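AvrRxo1-ORF1 (Xanthomonas oryzae pv. oryzicola, PDB 4Z8T) is a type III effector that carries a polynucleotide kinase domain, probably transfers phosphate from a nucleotide to its substrate, and is bound by its partner AvrRxo1-ORF2. Local coordinates at residues Asp157-Tyr169 / Ser215-Val227. Sequence-based numbering, arbitrary orientation.
Sequences DKRLSREYEIDSY and SGFVAVRSNRMYV. With SO4 (sulfate ion), chain C; SO4 (sulfate ion), chain F.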
loop_
_atom_site.group_PDB
_atom_site.type_symbol
_atom_site.label_atom_id
_atom_site.label_comp_id
_atom_site.label_asym_id
_atom_site.label_seq_id
_atom_site.Cartn_x
_atom_site.Cartn_y
_atom_site.Cartn_z
ATOM N N ASP A 157 5.817 -24.407 17.805
ATOM C CA ASP A 157 6.479 -23.786 16.689
ATOM C C ASP A 157 5.606 -24.028 15.458
ATOM O O ASP A 157 5.834 -24.974 14.710
ATOM C CB ASP A 157 7.825 -24.496 16.524
ATOM C CG ASP A 157 8.673 -23.892 15.452
ATOM O OD1 ASP A 157 8.350 -22.778 14.985
ATOM O OD2 ASP A 157 9.678 -24.537 15.087
ATOM N N LYS A 158 4.586 -23.191 15.279
ATOM C CA LYS A 158 3.599 -23.342 14.220
ATOM C C LYS A 158 3.249 -21.945 13.765
ATOM O O LYS A 158 3.570 -20.967 14.450
ATOM C CB LYS A 158 2.326 -24.009 14.748
ATOM C CG LYS A 158 2.483 -25.449 15.206
ATOM C CD LYS A 158 1.127 -25.975 15.648
ATOM C CE LYS A 158 1.224 -27.378 16.199
ATOM N NZ LYS A 158 -0.130 -27.989 16.270
ATOM N N ARG A 159 2.578 -21.839 12.624
ATOM C CA ARG A 159 2.191 -20.520 12.138
ATOM C C ARG A 159 1.284 -19.794 13.125
ATOM O O ARG A 159 1.434 -18.582 13.335
ATOM C CB ARG A 159 1.516 -20.615 10.772
ATOM C CG ARG A 159 1.240 -19.240 10.146
ATOM C CD ARG A 159 0.659 -19.312 8.734
ATOM N NE ARG A 159 1.617 -19.882 7.791
ATOM C CZ ARG A 159 1.623 -21.150 7.399
ATOM N NH1 ARG A 159 0.720 -21.993 7.872
ATOM N NH2 ARG A 159 2.549 -21.581 6.547
ATOM N N LEU A 160 0.345 -20.546 13.717
ATOM C CA LEU A 160 -0.594 -20.033 14.724
ATOM C C LEU A 160 -1.340 -18.806 14.219
ATOM O O LEU A 160 -1.525 -17.837 14.961
ATOM C CB LEU A 160 0.119 -19.720 16.047
ATOM C CG LEU A 160 0.864 -20.889 16.701
ATOM C CD1 LEU A 160 1.706 -20.416 17.871
ATOM C CD2 LEU A 160 -0.117 -21.979 17.142
ATOM N N SER A 161 -1.781 -18.846 12.968
ATOM C CA SER A 161 -2.345 -17.644 12.369
ATOM C C SER A 161 -3.733 -17.330 12.930
ATOM O O SER A 161 -3.982 -16.202 13.369
ATOM C CB SER A 161 -2.324 -17.703 10.833
ATOM O OG SER A 161 -3.059 -18.789 10.296
ATOM N N ARG A 162 -4.604 -18.338 12.984
ATOM C CA ARG A 162 -6.031 -18.068 13.160
ATOM C C ARG A 162 -6.560 -18.084 14.586
ATOM O O ARG A 162 -5.955 -18.672 15.485
ATOM C CB ARG A 162 -6.847 -19.002 12.274
ATOM C CG ARG A 162 -6.398 -18.929 10.833
ATOM C CD ARG A 162 -7.419 -19.492 9.883
ATOM N NE ARG A 162 -6.827 -19.644 8.562
ATOM C CZ ARG A 162 -6.856 -18.711 7.619
ATOM N NH1 ARG A 162 -6.275 -18.944 6.449
ATOM N NH2 ARG A 162 -7.463 -17.554 7.844
ATOM N N GLU A 163 -7.699 -17.420 14.780
ATOM C CA GLU A 163 -8.300 -17.302 16.100
ATOM C C GLU A 163 -8.496 -18.646 16.784
ATOM O O GLU A 163 -8.138 -18.804 17.952
ATOM C CB GLU A 163 -9.634 -16.546 16.034
ATOM C CG GLU A 163 -9.511 -15.070 15.730
ATOM C CD GLU A 163 -10.828 -14.344 15.897
ATOM O OE1 GLU A 163 -10.902 -13.155 15.519
ATOM O OE2 GLU A 163 -11.786 -14.962 16.409
ATOM N N TYR A 164 -9.033 -19.628 16.065
ATOM C CA TYR A 164 -9.314 -20.916 16.702
ATOM C C TYR A 164 -8.052 -21.586 17.224
ATOM O O TYR A 164 -8.080 -22.240 18.267
ATOM C CB TYR A 164 -10.117 -21.864 15.798
ATOM C CG TYR A 164 -9.351 -22.528 14.674
ATOM C CD1 TYR A 164 -9.261 -21.933 13.427
ATOM C CD2 TYR A 164 -8.764 -23.776 14.844
ATOM C CE1 TYR A 164 -8.585 -22.543 12.396
ATOM C CE2 TYR A 164 -8.081 -24.389 13.811
ATOM C CZ TYR A 164 -8.001 -23.765 12.591
ATOM O OH TYR A 164 -7.327 -24.358 11.546
ATOM N N GLU A 165 -6.941 -21.395 16.523
ATOM C CA GLU A 165 -5.688 -22.012 16.936
ATOM C C GLU A 165 -5.158 -21.327 18.193
ATOM O O GLU A 165 -4.754 -21.984 19.156
ATOM C CB GLU A 165 -4.660 -21.926 15.800
ATOM C CG GLU A 165 -5.133 -22.522 14.484
ATOM C CD GLU A 165 -4.104 -22.401 13.367
ATOM O OE1 GLU A 165 -3.699 -21.268 13.036
ATOM O OE2 GLU A 165 -3.708 -23.446 12.802
ATOM N N ILE A 166 -5.145 -19.998 18.156
ATOM C CA ILE A 166 -4.730 -19.193 19.292
ATOM C C ILE A 166 -5.584 -19.506 20.532
ATOM O O ILE A 166 -5.042 -19.724 21.622
ATOM C CB ILE A 166 -4.776 -17.692 18.933
ATOM C CG1 ILE A 166 -3.688 -17.375 17.904
ATOM C CG2 ILE A 166 -4.610 -16.826 20.167
ATOM C CD1 ILE A 166 -2.285 -17.542 18.444
ATOM N N ASP A 167 -6.904 -19.565 20.355
ATOM C CA ASP A 167 -7.808 -19.895 21.459
ATOM C C ASP A 167 -7.495 -21.264 22.052
ATOM O O ASP A 167 -7.529 -21.447 23.270
ATOM C CB ASP A 167 -9.270 -19.890 20.983
ATOM C CG ASP A 167 -9.812 -18.496 20.730
ATOM O OD1 ASP A 167 -9.183 -17.511 21.164
ATOM O OD2 ASP A 167 -10.896 -18.390 20.109
ATOM N N SER A 168 -7.210 -22.222 21.180
ATOM C CA SER A 168 -6.930 -23.582 21.606
ATOM C C SER A 168 -5.674 -23.644 22.458
ATOM O O SER A 168 -5.665 -24.318 23.481
ATOM C CB SER A 168 -6.829 -24.538 20.410
ATOM O OG SER A 168 -5.589 -24.398 19.730
ATOM N N TYR A 169 -4.622 -22.925 22.067
ATOM C CA TYR A 169 -3.396 -22.956 22.863
ATOM C C TYR A 169 -3.516 -22.181 24.173
ATOM O O TYR A 169 -2.930 -22.577 25.182
ATOM C CB TYR A 169 -2.153 -22.554 22.037
ATOM C CG TYR A 169 -1.722 -23.694 21.147
ATOM C CD1 TYR A 169 -1.142 -24.835 21.689
ATOM C CD2 TYR A 169 -1.946 -23.661 19.777
ATOM C CE1 TYR A 169 -0.776 -25.900 20.888
ATOM C CE2 TYR A 169 -1.585 -24.723 18.971
ATOM C CZ TYR A 169 -0.994 -25.829 19.529
ATOM O OH TYR A 169 -0.641 -26.886 18.728
ATOM N N SER A 215 -1.227 -17.298 1.599
ATOM C CA SER A 215 -2.384 -17.410 2.467
ATOM C C SER A 215 -1.966 -17.368 3.929
ATOM O O SER A 215 -2.680 -16.821 4.777
ATOM C CB SER A 215 -3.189 -18.672 2.152
ATOM O OG SER A 215 -3.956 -18.445 0.978
ATOM N N GLY A 216 -0.779 -17.889 4.224
ATOM C CA GLY A 216 -0.248 -17.800 5.575
ATOM C C GLY A 216 0.014 -16.364 5.990
ATOM O O GLY A 216 -0.223 -15.984 7.138
ATOM N N PHE A 217 0.528 -15.575 5.050
ATOM C CA PHE A 217 0.820 -14.167 5.278
ATOM C C PHE A 217 -0.456 -13.403 5.563
ATOM O O PHE A 217 -0.533 -12.629 6.519
ATOM C CB PHE A 217 1.499 -13.610 4.030
ATOM C CG PHE A 217 1.687 -12.120 4.027
ATOM C CD1 PHE A 217 2.795 -11.549 4.622
ATOM C CD2 PHE A 217 0.795 -11.293 3.343
ATOM C CE1 PHE A 217 2.981 -10.182 4.590
ATOM C CE2 PHE A 217 0.987 -9.922 3.308
ATOM C CZ PHE A 217 2.081 -9.372 3.939
ATOM N N VAL A 218 -1.459 -13.616 4.721
ATOM C CA VAL A 218 -2.734 -12.954 4.911
ATOM C C VAL A 218 -3.340 -13.295 6.273
ATOM O O VAL A 218 -3.760 -12.404 7.021
ATOM C CB VAL A 218 -3.718 -13.311 3.787
ATOM C CG1 VAL A 218 -5.112 -12.810 4.137
ATOM C CG2 VAL A 218 -3.236 -12.712 2.470
ATOM N N ALA A 219 -3.336 -14.580 6.614
ATOM C CA ALA A 219 -3.918 -15.042 7.869
ATOM C C ALA A 219 -3.174 -14.494 9.082
ATOM O O ALA A 219 -3.794 -14.042 10.048
ATOM C CB ALA A 219 -3.944 -16.536 7.912
ATOM N N VAL A 220 -1.845 -14.539 9.046
ATOM C CA VAL A 220 -1.082 -14.112 10.210
ATOM C C VAL A 220 -1.243 -12.617 10.470
ATOM O O VAL A 220 -1.352 -12.187 11.617
ATOM C CB VAL A 220 0.416 -14.539 10.122
ATOM C CG1 VAL A 220 1.192 -13.613 9.236
ATOM C CG2 VAL A 220 1.033 -14.602 11.521
ATOM N N ARG A 221 -1.310 -11.823 9.409
ATOM C CA ARG A 221 -1.486 -10.401 9.584
ATOM C C ARG A 221 -2.916 -10.047 9.997
ATOM O O ARG A 221 -3.114 -9.237 10.894
ATOM C CB ARG A 221 -1.064 -9.647 8.318
ATOM C CG ARG A 221 0.450 -9.642 8.162
ATOM C CD ARG A 221 0.884 -8.393 7.515
ATOM N NE ARG A 221 2.342 -8.273 7.420
ATOM C CZ ARG A 221 2.942 -7.409 6.622
ATOM N NH1 ARG A 221 2.212 -6.592 5.867
ATOM N NH2 ARG A 221 4.266 -7.368 6.575
ATOM N N SER A 222 -3.897 -10.661 9.345
ATOM C CA SER A 222 -5.302 -10.308 9.594
ATOM C C SER A 222 -5.753 -10.610 11.019
ATOM O O SER A 222 -6.645 -9.935 11.557
ATOM C CB SER A 222 -6.230 -11.021 8.602
ATOM O OG SER A 222 -5.995 -10.553 7.283
ATOM N N ASN A 223 -5.148 -11.623 11.630
ATOM C CA ASN A 223 -5.541 -12.046 12.967
ATOM C C ASN A 223 -4.588 -11.624 14.069
ATOM O O ASN A 223 -4.769 -11.996 15.221
ATOM C CB ASN A 223 -5.737 -13.558 12.995
ATOM C CG ASN A 223 -6.922 -13.983 12.178
ATOM O OD1 ASN A 223 -8.058 -13.641 12.513
ATOM N ND2 ASN A 223 -6.679 -14.723 11.103
ATOM N N ARG A 224 -3.583 -10.827 13.720
ATOM C CA ARG A 224 -2.570 -10.409 14.680
ATOM C C ARG A 224 -3.123 -9.601 15.855
ATOM O O ARG A 224 -2.754 -9.840 17.008
ATOM C CB ARG A 224 -1.495 -9.606 13.934
ATOM C CG ARG A 224 -0.368 -9.073 14.798
ATOM C CD ARG A 224 0.843 -8.854 13.923
ATOM N NE ARG A 224 1.594 -10.097 13.724
ATOM C CZ ARG A 224 2.234 -10.432 12.603
ATOM N NH1 ARG A 224 2.188 -9.638 11.548
ATOM N NH2 ARG A 224 2.923 -11.575 12.555
HETATM N N MSE A 225 -4.007 -8.649 15.576
HETATM C CA MSE A 225 -4.485 -7.788 16.648
HETATM C C MSE A 225 -5.405 -8.545 17.610
HETATM O O MSE A 225 -5.490 -8.194 18.793
HETATM C CB MSE A 225 -5.126 -6.517 16.096
HETATM C CG MSE A 225 -4.089 -5.639 15.426
HETATM SE SE MSE A 225 -4.829 -3.955 14.786
HETATM C CE MSE A 225 -4.526 -2.926 16.369
ATOM N N TYR A 226 -6.059 -9.592 17.116
ATOM C CA TYR A 226 -6.845 -10.458 17.995
ATOM C C TYR A 226 -5.949 -11.115 19.033
ATOM O O TYR A 226 -6.307 -11.221 20.215
ATOM C CB TYR A 226 -7.585 -11.536 17.197
ATOM C CG TYR A 226 -8.310 -12.528 18.076
ATOM C CD1 TYR A 226 -7.671 -13.674 18.550
ATOM C CD2 TYR A 226 -9.627 -12.313 18.450
ATOM C CE1 TYR A 226 -8.332 -14.579 19.371
ATOM C CE2 TYR A 226 -10.291 -13.218 19.262
ATOM C CZ TYR A 226 -9.642 -14.340 19.718
ATOM O OH TYR A 226 -10.313 -15.232 20.531
ATOM N N VAL A 227 -4.774 -11.570 18.599
ATOM C CA VAL A 227 -3.838 -12.163 19.540
ATOM C C VAL A 227 -3.396 -11.139 20.585
ATOM O O VAL A 227 -3.374 -11.428 21.771
ATOM C CB VAL A 227 -2.603 -12.746 18.803
ATOM C CG1 VAL A 227 -1.637 -13.373 19.809
ATOM C CG2 VAL A 227 -3.055 -13.769 17.782
HETATM S S SO4 C . -2.257 -22.096 10.111
HETATM O O1 SO4 C . -1.850 -21.108 11.102
HETATM O O2 SO4 C . -2.033 -21.598 8.758
HETATM O O3 SO4 C . -3.682 -22.402 10.271
HETATM O O4 SO4 C . -1.493 -23.326 10.304
HETATM S S SO4 F . 5.110 -5.119 3.849
HETATM O O1 SO4 F . 6.046 -4.277 3.108
HETATM O O2 SO4 F . 3.887 -4.387 4.151
HETATM O O3 SO4 F . 5.727 -5.546 5.099
HETATM O O4 SO4 F . 4.771 -6.297 3.048
HETATM O O HOH W 1 -5.543 -16.779 4.448
HETATM O O HOH W 2 -9.106 -16.317 10.058
HETATM O O HOH W 3 -9.084 -11.375 13.822
#
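Tyr-226 swings its ring away from its own backbone N (chi1 175°), while Glu-163 keeps CG beside its N (chi1 -70°) and then runs extended, which lays one chain across the other. Glu-163 CG sits 3.6 Å from the centroid of the Tyr-226 ring, almost straight above it, a CH-pi contact; the carboxylate continues over the same ring, the two planes only 13° apart. At the ring's edge, Tyr-226 OH donates to the syn lone pair of Asp-167 OD1 over 2.6 Å, holding the hydroxyl end in place, while Glu-163 over the face would resist ring rotation. One turn along helix 163-176 from Glu-163, Ile-166 CG1 meets Val-227 CG2 at 3.7 Å.

Just before helix 163-176, Ser-161 OG lies 3.4 Å from Ala-219 CB, and that methyl also sits against one face of the Arg-162 guanidinium. Separate waters link Arg-162 NH1 to Ser-215 O and Arg-162 NH2 to Asn-223 ND2. Ser-161 OG donates to O1 of the chain C sulfate (2.7 Å), and Arg-159 NH1 to its O2. Arg-159 also bonds Asn-73 and Thr-74 in the probable Walker A loop; the sulfate, probably from the crystallisation liquor, probably marks an anion site of a P-loop kinase fold related to zeta toxin.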